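Side-chain contacts in globin (PDB 5V3T), which probably binds oxygen and other small ligands at its heme iron, as a group II truncated hemoglobin: residues A[16-21]-A[49-54]; A[24-29]-A[45-50]; A[53-56]-A[60-63]. All coordinates share one frame; numbering follows the deposited sequence.

Interaction 1: residues A[16-21]-A[49-54]; sequences QCIEIL and KQKQFL. With HEM (protoporphyrin IX containing Fe), chain C.
Glu19 and Lys51 form the polar link between segments 16-21 and 49-54. Lys51 NZ donates a hydrogen bond to Glu19 OE1 at 3.1 Å, as part of a salt bridge. The lysine chain runs extended beyond CG and crosses the glutamate at about a right angle. The bend of Glu19 at its second torsion (chi2 -73°) turns the carboxylate back toward Lys51. The ammonium meets OE1 from above the carboxylate plane, 49° out of it. The stronger partner of Lys51 NZ is Asp23, further along helix 14-31, so two acids on one helix share this lysine.

Beside the salt bridge the side chains pack. Ile18 CG2 lies 4.1 Å from Lys51 CB, and Ile18 CD1 lies 4.4 Å from Leu54 CB. The same CG2 methyl also rests against the backbone oxygen of Lys51.

The heme contacts come from other residues of segment 49-54. Lys49 NZ bonds to HEM O2A at 3.0 Å and to HEM O1D at 3.1 Å, so one ammonium ties both propionates. Gln50 OE1 lies 3.0 Å from the vinyl carbon HEM CBC, and Phe53 CE2 lies 3.2 Å from HEM CBC. Both are short, so the exact vinyl position is doubtful.

The segment axes approach to 9.6 Å at 138°, well short of antiparallel. Here segment 49-54 lies between segment 16-21 and the heme. On helix 14-31, Leu21 packs against Ala97 and Met98 of helix 84-101.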
loop_
_atom_site.group_PDB
_atom_site.type_symbol
_atom_site.label_atom_id
_atom_site.label_comp_id
_atom_site.label_asym_id
_atom_site.label_seq_id
_atom_site.Cartn_x
_atom_site.Cartn_y
_atom_site.Cartn_z
ATOM N N GLN A 16 4.721 -12.337 22.394
ATOM C CA GLN A 16 3.491 -13.099 22.643
ATOM C C GLN A 16 2.243 -12.227 22.575
ATOM O O GLN A 16 1.202 -12.672 22.095
ATOM C CB GLN A 16 3.574 -13.815 24.001
ATOM C CG GLN A 16 4.602 -14.939 24.017
ATOM C CD GLN A 16 4.846 -15.501 25.409
ATOM O OE1 GLN A 16 4.888 -14.763 26.393
ATOM N NE2 GLN A 16 4.983 -16.814 25.497
ATOM N N CYS A 17 2.340 -10.983 23.040
ATOM C CA CYS A 17 1.201 -10.082 22.961
ATOM C C CYS A 17 0.981 -9.591 21.535
ATOM O O CYS A 17 -0.145 -9.572 21.068
ATOM C CB CYS A 17 1.364 -8.883 23.894
ATOM S SG CYS A 17 -0.017 -7.698 23.798
ATOM N N ILE A 18 2.056 -9.211 20.839
ATOM C CA ILE A 18 1.930 -8.748 19.450
ATOM C C ILE A 18 1.337 -9.830 18.540
ATOM O O ILE A 18 0.500 -9.532 17.675
ATOM C CB ILE A 18 3.295 -8.269 18.904
ATOM C CG1 ILE A 18 3.746 -7.019 19.676
ATOM C CG2 ILE A 18 3.234 -7.998 17.391
ATOM C CD1 ILE A 18 2.766 -5.865 19.595
ATOM N N GLU A 19 1.754 -11.081 18.741
ATOM C CA GLU A 19 1.212 -12.207 17.969
ATOM C C GLU A 19 -0.311 -12.221 18.091
ATOM O O GLU A 19 -1.035 -12.214 17.095
ATOM C CB GLU A 19 1.785 -13.545 18.454
ATOM C CG GLU A 19 3.246 -13.762 18.112
ATOM C CD GLU A 19 3.492 -14.052 16.637
ATOM O OE1 GLU A 19 2.666 -14.766 16.022
ATOM O OE2 GLU A 19 4.513 -13.561 16.103
ATOM N N ILE A 20 -0.792 -12.210 19.328
ATOM C CA ILE A 20 -2.220 -12.320 19.591
ATOM C C ILE A 20 -2.988 -11.069 19.181
ATOM O O ILE A 20 -4.099 -11.167 18.650
ATOM C CB ILE A 20 -2.481 -12.587 21.087
ATOM C CG1 ILE A 20 -1.797 -13.885 21.511
ATOM C CG2 ILE A 20 -3.969 -12.658 21.370
ATOM C CD1 ILE A 20 -1.830 -14.123 23.007
ATOM N N LEU A 21 -2.394 -9.900 19.409
ATOM C CA LEU A 21 -3.048 -8.641 19.065
ATOM C C LEU A 21 -3.291 -8.571 17.570
ATOM O O LEU A 21 -4.403 -8.278 17.125
ATOM C CB LEU A 21 -2.220 -7.439 19.549
ATOM C CG LEU A 21 -2.718 -6.026 19.220
ATOM C CD1 LEU A 21 -4.023 -5.716 19.937
ATOM C CD2 LEU A 21 -1.660 -5.001 19.597
ATOM N N LYS A 49 3.645 -9.543 8.378
ATOM C CA LYS A 49 4.361 -8.295 8.166
ATOM C C LYS A 49 4.018 -7.271 9.236
ATOM O O LYS A 49 4.894 -6.536 9.696
ATOM C CB LYS A 49 4.076 -7.733 6.761
ATOM C CG LYS A 49 4.835 -8.481 5.654
ATOM C CD LYS A 49 4.649 -7.862 4.263
ATOM C CE LYS A 49 3.247 -8.081 3.726
ATOM N NZ LYS A 49 3.121 -7.737 2.268
ATOM N N GLN A 50 2.751 -7.231 9.637
ATOM C CA GLN A 50 2.301 -6.280 10.648
ATOM C C GLN A 50 2.941 -6.583 12.006
ATOM O O GLN A 50 3.246 -5.673 12.771
ATOM C CB GLN A 50 0.773 -6.295 10.776
ATOM C CG GLN A 50 0.230 -5.261 11.761
ATOM C CD GLN A 50 0.363 -3.842 11.247
ATOM O OE1 GLN A 50 1.372 -3.168 11.448
ATOM N NE2 GLN A 50 -0.654 -3.390 10.548
ATOM N N LYS A 51 3.119 -7.864 12.309
ATOM C CA LYS A 51 3.783 -8.250 13.558
ATOM C C LYS A 51 5.226 -7.780 13.551
ATOM O O LYS A 51 5.729 -7.290 14.560
ATOM C CB LYS A 51 3.723 -9.758 13.763
ATOM C CG LYS A 51 2.322 -10.267 13.991
ATOM C CD LYS A 51 2.286 -11.763 13.901
ATOM C CE LYS A 51 0.879 -12.283 14.019
ATOM N NZ LYS A 51 0.847 -13.727 13.700
ATOM N N GLN A 52 5.887 -7.915 12.404
ATOM C CA GLN A 52 7.240 -7.391 12.268
ATOM C C GLN A 52 7.231 -5.880 12.425
ATOM O O GLN A 52 8.070 -5.332 13.129
ATOM C CB GLN A 52 7.851 -7.770 10.927
ATOM C CG GLN A 52 8.175 -9.231 10.777
ATOM C CD GLN A 52 8.695 -9.521 9.400
ATOM O OE1 GLN A 52 8.129 -9.049 8.408
ATOM N NE2 GLN A 52 9.793 -10.267 9.319
ATOM N N PHE A 53 6.289 -5.202 11.768
ATOM C CA PHE A 53 6.258 -3.744 11.846
ATOM C C PHE A 53 5.987 -3.219 13.252
ATOM O O PHE A 53 6.748 -2.392 13.775
ATOM C CB PHE A 53 5.226 -3.128 10.886
ATOM C CG PHE A 53 5.210 -1.634 10.958
ATOM C CD1 PHE A 53 6.187 -0.885 10.329
ATOM C CD2 PHE A 53 4.271 -0.980 11.715
ATOM C CE1 PHE A 53 6.205 0.496 10.439
ATOM C CE2 PHE A 53 4.272 0.408 11.819
ATOM C CZ PHE A 53 5.244 1.141 11.185
ATOM N N LEU A 54 4.934 -3.718 13.887
ATOM C CA LEU A 54 4.579 -3.240 15.225
ATOM C C LEU A 54 5.672 -3.519 16.246
ATOM O O LEU A 54 5.855 -2.743 17.183
ATOM C CB LEU A 54 3.267 -3.865 15.694
ATOM C CG LEU A 54 2.057 -3.381 14.894
ATOM C CD1 LEU A 54 0.765 -4.027 15.397
ATOM C CD2 LEU A 54 1.950 -1.861 14.960
HETATM C CHA HEM C . -0.213 -2.803 4.026
HETATM C CHB HEM C . -4.750 -0.832 4.275
HETATM C CHC HEM C . -3.233 1.870 8.050
HETATM C CHD HEM C . 0.904 -0.699 8.411
HETATM C C1A HEM C . -1.560 -2.506 3.786
HETATM C C2A HEM C . -2.377 -3.070 2.723
HETATM C C3A HEM C . -3.607 -2.538 2.793
HETATM C C4A HEM C . -3.643 -1.595 3.899
HETATM C CMA HEM C . -4.797 -2.857 1.856
HETATM C CAA HEM C . -1.890 -4.131 1.706
HETATM C CBA HEM C . -1.550 -5.423 2.452
HETATM C CGA HEM C . -0.405 -6.131 1.779
HETATM O O1A HEM C . -0.104 -5.794 0.605
HETATM O O2A HEM C . 0.200 -7.034 2.415
HETATM C C1B HEM C . -4.726 0.092 5.308
HETATM C C2B HEM C . -5.805 0.978 5.704
HETATM C C3B HEM C . -5.373 1.729 6.727
HETATM C C4B HEM C . -4.005 1.347 7.033
HETATM C CMB HEM C . -7.203 1.065 5.047
HETATM C CAB HEM C . -6.187 2.808 7.471
HETATM C CBB HEM C . -5.596 3.920 7.936
HETATM C C1C HEM C . -2.072 1.341 8.531
HETATM C C2C HEM C . -1.469 1.635 9.821
HETATM C C3C HEM C . -0.345 0.926 9.922
HETATM C C4C HEM C . -0.161 0.152 8.702
HETATM C CMC HEM C . -2.015 2.591 10.909
HETATM C CAC HEM C . 0.602 0.977 11.146
HETATM C CBC HEM C . 1.159 -0.160 11.532
HETATM C C1D HEM C . 0.970 -1.495 7.265
HETATM C C2D HEM C . 2.077 -2.379 6.962
HETATM C C3D HEM C . 1.749 -3.026 5.613
HETATM C C4D HEM C . 0.460 -2.485 5.205
HETATM C CMD HEM C . 3.331 -2.618 7.828
HETATM C CAD HEM C . 2.624 -4.050 4.866
HETATM C CBD HEM C . 3.301 -3.331 3.701
HETATM C CGD HEM C . 4.363 -4.202 3.081
HETATM O O1D HEM C . 4.083 -4.767 1.994
HETATM O O2D HEM C . 5.477 -4.335 3.664
HETATM N NA HEM C . -2.370 -1.605 4.480
HETATM N NB HEM C . -3.651 0.347 6.155
HETATM N NC HEM C . -1.258 0.423 7.877
HETATM N ND HEM C . 0.045 -1.580 6.198
HETATM FE FE HEM C . -1.860 -0.721 6.277
#

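Interaction 2: residues A[24-29]-A[45-50]; sequences TFYSYV and ETARKQ. With HEM (protoporphyrin IX containing Fe), chain C; CYN (cyanide ion), chain D.
Tyr26 faces Ala47 where the axes of segments 24-29 and 45-50 pass 10.5 Å apart at 139°. These are the B and E helices of the truncated globin fold, and the contact walls the distal heme pocket. Cyanide is bound there, with CYN C 2.0 Å from HEM FE, the heme iron.

The Tyr26 ring spans the gap between the helices. Its CE2 lies 3.7 Å from Ala47 CA, while Phe25 CD2 sits over the centre of one ring face. Gln50 CB meets the ring at its edge. Tyr26 OH has two polar partners. It donates to CYN N at 2.9 Å, and it accepts a bond from Gln50 NE2 at 3.1 Å. The second bond is bent, with an N-H...O angle of 142°, and the hydroxyl is tilted 26° from the amide plane. With both bonds made, the hydroxyl is directed at the iron-bound ligand.

Thr46 works in two directions. Its CG2, anti to the backbone N, touches Tyr26 OH at 3.4 Å. Its OG1 turns to the heme and donates to HEM O2A at 3.0 Å, the propionate oxygen also held by Lys49. Thr46 and Gln50, four residues apart on helix 44-57, thus contact both a propionate and the distal tyrosine. Phe39 and Trp90 complete the cyanide pocket. Gln50 NE2 stays 3.6 Å from CYN N without bonding to it; Tyr26 OH bonds to both.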
loop_
_atom_site.group_PDB
_atom_site.type_symbol
_atom_site.label_atom_id
_atom_site.label_comp_id
_atom_site.label_asym_id
_atom_site.label_seq_id
_atom_site.Cartn_x
_atom_site.Cartn_y
_atom_site.Cartn_z
ATOM N N THR A 24 -5.725 -11.188 16.240
ATOM C CA THR A 24 -7.060 -10.732 16.627
ATOM C C THR A 24 -7.485 -9.529 15.777
ATOM O O THR A 24 -8.616 -9.475 15.286
ATOM C CB THR A 24 -7.113 -10.361 18.120
ATOM O OG1 THR A 24 -6.799 -11.526 18.891
ATOM C CG2 THR A 24 -8.492 -9.836 18.520
ATOM N N PHE A 25 -6.574 -8.573 15.611
ATOM C CA PHE A 25 -6.844 -7.386 14.798
ATOM C C PHE A 25 -7.377 -7.748 13.416
ATOM O O PHE A 25 -8.456 -7.284 13.010
ATOM C CB PHE A 25 -5.581 -6.525 14.657
ATOM C CG PHE A 25 -5.757 -5.355 13.727
ATOM C CD1 PHE A 25 -6.694 -4.361 14.005
ATOM C CD2 PHE A 25 -5.010 -5.257 12.565
ATOM C CE1 PHE A 25 -6.855 -3.283 13.162
ATOM C CE2 PHE A 25 -5.183 -4.185 11.708
ATOM C CZ PHE A 25 -6.120 -3.200 12.002
ATOM N N TYR A 26 -6.647 -8.600 12.698
ATOM C CA TYR A 26 -7.037 -8.941 11.333
ATOM C C TYR A 26 -8.253 -9.831 11.265
ATOM O O TYR A 26 -8.883 -9.944 10.212
ATOM C CB TYR A 26 -5.878 -9.588 10.590
ATOM C CG TYR A 26 -4.915 -8.533 10.161
ATOM C CD1 TYR A 26 -5.304 -7.551 9.246
ATOM C CD2 TYR A 26 -3.645 -8.482 10.683
ATOM C CE1 TYR A 26 -4.443 -6.568 8.859
ATOM C CE2 TYR A 26 -2.783 -7.500 10.308
ATOM C CZ TYR A 26 -3.184 -6.555 9.395
ATOM O OH TYR A 26 -2.291 -5.608 9.046
ATOM N N SER A 27 -8.577 -10.471 12.378
ATOM C CA SER A 27 -9.862 -11.139 12.487
ATOM C C SER A 27 -10.960 -10.080 12.345
ATOM O O SER A 27 -11.901 -10.264 11.578
ATOM C CB SER A 27 -9.984 -11.902 13.816
ATOM O OG SER A 27 -11.192 -12.647 13.878
ATOM N N TYR A 28 -10.821 -8.961 13.060
ATOM C CA TYR A 28 -11.822 -7.896 12.970
ATOM C C TYR A 28 -11.803 -7.248 11.587
ATOM O O TYR A 28 -12.859 -6.995 10.996
ATOM C CB TYR A 28 -11.627 -6.835 14.066
ATOM C CG TYR A 28 -12.135 -7.279 15.431
ATOM C CD1 TYR A 28 -13.493 -7.460 15.661
ATOM C CD2 TYR A 28 -11.259 -7.514 16.485
ATOM C CE1 TYR A 28 -13.965 -7.878 16.891
ATOM C CE2 TYR A 28 -11.728 -7.923 17.727
ATOM C CZ TYR A 28 -13.078 -8.094 17.924
ATOM O OH TYR A 28 -13.552 -8.512 19.148
ATOM N N VAL A 29 -10.609 -7.021 11.051
ATOM C CA VAL A 29 -10.483 -6.454 9.707
ATOM C C VAL A 29 -11.232 -7.294 8.662
ATOM O O VAL A 29 -12.004 -6.768 7.859
ATOM C CB VAL A 29 -9.005 -6.339 9.287
ATOM C CG1 VAL A 29 -8.904 -5.951 7.792
ATOM C CG2 VAL A 29 -8.283 -5.338 10.180
ATOM N N GLU A 45 0.035 -13.227 5.157
ATOM C CA GLU A 45 1.273 -12.502 4.892
ATOM C C GLU A 45 1.196 -11.074 5.446
ATOM O O GLU A 45 2.179 -10.556 6.000
ATOM C CB GLU A 45 1.591 -12.503 3.394
ATOM C CG GLU A 45 2.801 -11.663 3.016
ATOM C CD GLU A 45 4.116 -12.162 3.619
ATOM O OE1 GLU A 45 4.153 -13.255 4.228
ATOM O OE2 GLU A 45 5.122 -11.432 3.496
ATOM N N THR A 46 0.020 -10.459 5.332
ATOM C CA THR A 46 -0.207 -9.133 5.911
ATOM C C THR A 46 -0.038 -9.156 7.441
ATOM O O THR A 46 0.611 -8.277 8.023
ATOM C CB THR A 46 -1.605 -8.601 5.551
ATOM O OG1 THR A 46 -1.745 -8.570 4.124
ATOM C CG2 THR A 46 -1.815 -7.201 6.109
ATOM N N ALA A 47 -0.617 -10.159 8.093
ATOM C CA ALA A 47 -0.483 -10.292 9.544
ATOM C C ALA A 47 0.972 -10.517 9.967
ATOM O O ALA A 47 1.425 -9.963 10.973
ATOM C CB ALA A 47 -1.354 -11.425 10.057
ATOM N N ARG A 48 1.692 -11.338 9.204
ATOM C CA ARG A 48 3.094 -11.613 9.489
ATOM C C ARG A 48 3.885 -10.318 9.433
ATOM O O ARG A 48 4.674 -10.017 10.334
ATOM C CB ARG A 48 3.676 -12.622 8.496
ATOM C CG ARG A 48 5.066 -13.124 8.878
ATOM C CD ARG A 48 5.686 -13.976 7.774
ATOM N NE ARG A 48 6.011 -13.195 6.586
ATOM C CZ ARG A 48 7.192 -12.622 6.367
ATOM N NH1 ARG A 48 7.407 -11.934 5.254
ATOM N NH2 ARG A 48 8.162 -12.736 7.263
ATOM N N LYS A 49 3.645 -9.543 8.378
ATOM C CA LYS A 49 4.361 -8.295 8.166
ATOM C C LYS A 49 4.018 -7.271 9.236
ATOM O O LYS A 49 4.894 -6.536 9.696
ATOM C CB LYS A 49 4.076 -7.733 6.761
ATOM C CG LYS A 49 4.835 -8.481 5.654
ATOM C CD LYS A 49 4.649 -7.862 4.263
ATOM C CE LYS A 49 3.247 -8.081 3.726
ATOM N NZ LYS A 49 3.121 -7.737 2.268
ATOM N N GLN A 50 2.751 -7.231 9.637
ATOM C CA GLN A 50 2.301 -6.280 10.648
ATOM C C GLN A 50 2.941 -6.583 12.006
ATOM O O GLN A 50 3.246 -5.673 12.771
ATOM C CB GLN A 50 0.773 -6.295 10.776
ATOM C CG GLN A 50 0.230 -5.261 11.761
ATOM C CD GLN A 50 0.363 -3.842 11.247
ATOM O OE1 GLN A 50 1.372 -3.168 11.448
ATOM N NE2 GLN A 50 -0.654 -3.390 10.548
HETATM C CHA HEM C . -0.213 -2.803 4.026
HETATM C CHB HEM C . -4.750 -0.832 4.275
HETATM C CHC HEM C . -3.233 1.870 8.050
HETATM C CHD HEM C . 0.904 -0.699 8.411
HETATM C C1A HEM C . -1.560 -2.506 3.786
HETATM C C2A HEM C . -2.377 -3.070 2.723
HETATM C C3A HEM C . -3.607 -2.538 2.793
HETATM C C4A HEM C . -3.643 -1.595 3.899
HETATM C CMA HEM C . -4.797 -2.857 1.856
HETATM C CAA HEM C . -1.890 -4.131 1.706
HETATM C CBA HEM C . -1.550 -5.423 2.452
HETATM C CGA HEM C . -0.405 -6.131 1.779
HETATM O O1A HEM C . -0.104 -5.794 0.605
HETATM O O2A HEM C . 0.200 -7.034 2.415
HETATM C C1B HEM C . -4.726 0.092 5.308
HETATM C C2B HEM C . -5.805 0.978 5.704
HETATM C C3B HEM C . -5.373 1.729 6.727
HETATM C C4B HEM C . -4.005 1.347 7.033
HETATM C CMB HEM C . -7.203 1.065 5.047
HETATM C CAB HEM C . -6.187 2.808 7.471
HETATM C CBB HEM C . -5.596 3.920 7.936
HETATM C C1C HEM C . -2.072 1.341 8.531
HETATM C C2C HEM C . -1.469 1.635 9.821
HETATM C C3C HEM C . -0.345 0.926 9.922
HETATM C C4C HEM C . -0.161 0.152 8.702
HETATM C CMC HEM C . -2.015 2.591 10.909
HETATM C CAC HEM C . 0.602 0.977 11.146
HETATM C CBC HEM C . 1.159 -0.160 11.532
HETATM C C1D HEM C . 0.970 -1.495 7.265
HETATM C C2D HEM C . 2.077 -2.379 6.962
HETATM C C3D HEM C . 1.749 -3.026 5.613
HETATM C C4D HEM C . 0.460 -2.485 5.205
HETATM C CMD HEM C . 3.331 -2.618 7.828
HETATM C CAD HEM C . 2.624 -4.050 4.866
HETATM C CBD HEM C . 3.301 -3.331 3.701
HETATM C CGD HEM C . 4.363 -4.202 3.081
HETATM O O1D HEM C . 4.083 -4.767 1.994
HETATM O O2D HEM C . 5.477 -4.335 3.664
HETATM N NA HEM C . -2.370 -1.605 4.480
HETATM N NB HEM C . -3.651 0.347 6.155
HETATM N NC HEM C . -1.258 0.423 7.877
HETATM N ND HEM C . 0.045 -1.580 6.198
HETATM FE FE HEM C . -1.860 -0.721 6.277
HETATM C C CYN D . -2.566 -2.226 7.356
HETATM N N CYN D . -3.086 -3.071 7.957
#

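Interaction 3: residues A[53-56]-A[60-63]; sequences FLTQ and GPNL. With HEM (protoporphyrin IX containing Fe), chain C.
The end of the E helix, 44-57, meets the loop that leads to helix 63-68, and Thr55 and Gly60 join the two. Gly60 N donates to Thr55 O at 2.8 Å, five residues back along the chain. The bond is bent, with an N-H...O angle of 139°, and the donor is tilted 27° from the carbonyl plane. It spans the end of helix 44-57. Gly60 brings its bare CA to 4.0 Å from Thr55 CG2.

The Thr55 methyl makes the apolar contacts. CG2 is anti to the backbone N and sits 3.8 Å from Pro61 CD and 3.9 Å from Leu63 CD1. Thr55 OG1 is occupied within its own helix by Lys51 O.

Gln56 packs along the loop backbone. Its CB lies 3.3 Å from Pro61 O, and its OE1 comes to 3.3 Å from Asn62 CA. The first torsion is off the staggered positions (chi1 122°), which may reflect the crystal neighbour that Gln56 touches. The amide nitrogen bonds to Thr65 OG1, beyond the loop. Asn62 is the centre of an inverse gamma turn, closed by a weak bond from Leu63 N to Pro61 O.

Across these two segments, the link is one bent backbone hydrogen bond plus apolar and backbone packing at the surface. The polar ends of Thr55 and Gln56 find their main partners outside it.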
loop_
_atom_site.group_PDB
_atom_site.type_symbol
_atom_site.label_atom_id
_atom_site.label_comp_id
_atom_site.label_asym_id
_atom_site.label_seq_id
_atom_site.Cartn_x
_atom_site.Cartn_y
_atom_site.Cartn_z
ATOM N N PHE A 53 6.289 -5.202 11.768
ATOM C CA PHE A 53 6.258 -3.744 11.846
ATOM C C PHE A 53 5.987 -3.219 13.252
ATOM O O PHE A 53 6.748 -2.392 13.775
ATOM C CB PHE A 53 5.226 -3.128 10.886
ATOM C CG PHE A 53 5.210 -1.634 10.958
ATOM C CD1 PHE A 53 6.187 -0.885 10.329
ATOM C CD2 PHE A 53 4.271 -0.980 11.715
ATOM C CE1 PHE A 53 6.205 0.496 10.439
ATOM C CE2 PHE A 53 4.272 0.408 11.819
ATOM C CZ PHE A 53 5.244 1.141 11.185
ATOM N N LEU A 54 4.934 -3.718 13.887
ATOM C CA LEU A 54 4.579 -3.240 15.225
ATOM C C LEU A 54 5.672 -3.519 16.246
ATOM O O LEU A 54 5.855 -2.743 17.183
ATOM C CB LEU A 54 3.267 -3.865 15.694
ATOM C CG LEU A 54 2.057 -3.381 14.894
ATOM C CD1 LEU A 54 0.765 -4.027 15.397
ATOM C CD2 LEU A 54 1.950 -1.861 14.960
ATOM N N THR A 55 6.376 -4.630 16.075
ATOM C CA THR A 55 7.468 -4.983 16.973
ATOM C C THR A 55 8.526 -3.888 16.940
ATOM O O THR A 55 8.920 -3.353 17.981
ATOM C CB THR A 55 8.098 -6.348 16.592
ATOM O OG1 THR A 55 7.116 -7.384 16.746
ATOM C CG2 THR A 55 9.309 -6.673 17.465
ATOM N N GLN A 56 8.963 -3.534 15.733
ATOM C CA GLN A 56 9.998 -2.514 15.558
ATOM C C GLN A 56 9.442 -1.123 15.888
ATOM O O GLN A 56 10.156 -0.263 16.390
ATOM C CB GLN A 56 10.565 -2.587 14.142
ATOM C CG GLN A 56 10.446 -1.315 13.346
ATOM C CD GLN A 56 11.203 -1.382 12.039
ATOM O OE1 GLN A 56 11.900 -2.363 11.763
ATOM N NE2 GLN A 56 11.050 -0.351 11.213
ATOM N N GLY A 60 10.970 -2.795 19.742
ATOM C CA GLY A 60 11.545 -4.127 19.657
ATOM C C GLY A 60 12.608 -4.183 18.573
ATOM O O GLY A 60 13.033 -3.139 18.073
ATOM N N PRO A 61 13.055 -5.398 18.214
ATOM C CA PRO A 61 14.033 -5.605 17.140
ATOM C C PRO A 61 13.540 -5.035 15.805
ATOM O O PRO A 61 12.331 -5.008 15.567
ATOM C CB PRO A 61 14.166 -7.126 17.076
ATOM C CG PRO A 61 13.827 -7.584 18.460
ATOM C CD PRO A 61 12.764 -6.646 18.946
ATOM N N ASN A 62 14.457 -4.596 14.948
ATOM C CA ASN A 62 14.075 -4.011 13.653
ATOM C C ASN A 62 13.669 -5.054 12.617
ATOM O O ASN A 62 14.202 -5.066 11.506
ATOM C CB ASN A 62 15.224 -3.167 13.093
ATOM C CG ASN A 62 15.484 -1.920 13.908
ATOM O OD1 ASN A 62 14.560 -1.319 14.455
ATOM N ND2 ASN A 62 16.746 -1.518 13.990
ATOM N N LEU A 63 12.710 -5.904 12.977
ATOM C CA LEU A 63 12.314 -7.040 12.149
ATOM C C LEU A 63 11.848 -6.604 10.760
ATOM O O LEU A 63 12.189 -7.232 9.757
ATOM C CB LEU A 63 11.216 -7.843 12.849
ATOM C CG LEU A 63 11.572 -8.449 14.214
ATOM C CD1 LEU A 63 10.361 -9.187 14.745
ATOM C CD2 LEU A 63 12.754 -9.387 14.109
HETATM C CHA HEM C . -0.213 -2.803 4.026
HETATM C CHB HEM C . -4.750 -0.832 4.275
HETATM C CHC HEM C . -3.233 1.870 8.050
HETATM C CHD HEM C . 0.904 -0.699 8.411
HETATM C C1A HEM C . -1.560 -2.506 3.786
HETATM C C2A HEM C . -2.377 -3.070 2.723
HETATM C C3A HEM C . -3.607 -2.538 2.793
HETATM C C4A HEM C . -3.643 -1.595 3.899
HETATM C CMA HEM C . -4.797 -2.857 1.856
HETATM C CAA HEM C . -1.890 -4.131 1.706
HETATM C CBA HEM C . -1.550 -5.423 2.452
HETATM C CGA HEM C . -0.405 -6.131 1.779
HETATM O O1A HEM C . -0.104 -5.794 0.605
HETATM O O2A HEM C . 0.200 -7.034 2.415
HETATM C C1B HEM C . -4.726 0.092 5.308
HETATM C C2B HEM C . -5.805 0.978 5.704
HETATM C C3B HEM C . -5.373 1.729 6.727
HETATM C C4B HEM C . -4.005 1.347 7.033
HETATM C CMB HEM C . -7.203 1.065 5.047
HETATM C CAB HEM C . -6.187 2.808 7.471
HETATM C CBB HEM C . -5.596 3.920 7.936
HETATM C C1C HEM C . -2.072 1.341 8.531
HETATM C C2C HEM C . -1.469 1.635 9.821
HETATM C C3C HEM C . -0.345 0.926 9.922
HETATM C C4C HEM C . -0.161 0.152 8.702
HETATM C CMC HEM C . -2.015 2.591 10.909
HETATM C CAC HEM C . 0.602 0.977 11.146
HETATM C CBC HEM C . 1.159 -0.160 11.532
HETATM C C1D HEM C . 0.970 -1.495 7.265
HETATM C C2D HEM C . 2.077 -2.379 6.962
HETATM C C3D HEM C . 1.749 -3.026 5.613
HETATM C C4D HEM C . 0.460 -2.485 5.205
HETATM C CMD HEM C . 3.331 -2.618 7.828
HETATM C CAD HEM C . 2.624 -4.050 4.866
HETATM C CBD HEM C . 3.301 -3.331 3.701
HETATM C CGD HEM C . 4.363 -4.202 3.081
HETATM O O1D HEM C . 4.083 -4.767 1.994
HETATM O O2D HEM C . 5.477 -4.335 3.664
HETATM N NA HEM C . -2.370 -1.605 4.480
HETATM N NB HEM C . -3.651 0.347 6.155
HETATM N NC HEM C . -1.258 0.423 7.877
HETATM N ND HEM C . 0.045 -1.580 6.198
HETATM FE FE HEM C . -1.860 -0.721 6.277
#

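In the fold
From the N terminus, helix 14-31 comes first and supplies one side of interactions 1 and 2. Interaction 1 starts earlier on this helix and ends later on helix 44-57. Interaction 2 lies inside it, closing the loop between the two helices, and the two overlap at Lys49 and Gln50. Their centres are 8 Å apart along the same pair of helices, 14-31 and 44-57. Interaction 3 follows interaction 2 in series. It begins where interaction 1 ends, shares Phe53 and Leu54 with it, and closes a short turn toward helix 63-68. Interactions 1 and 3 also touch, through Gln52 with Leu63 and Ile18 with Thr55. Helix 44-57 thus ties helix 14-31, the heme and the following loop together.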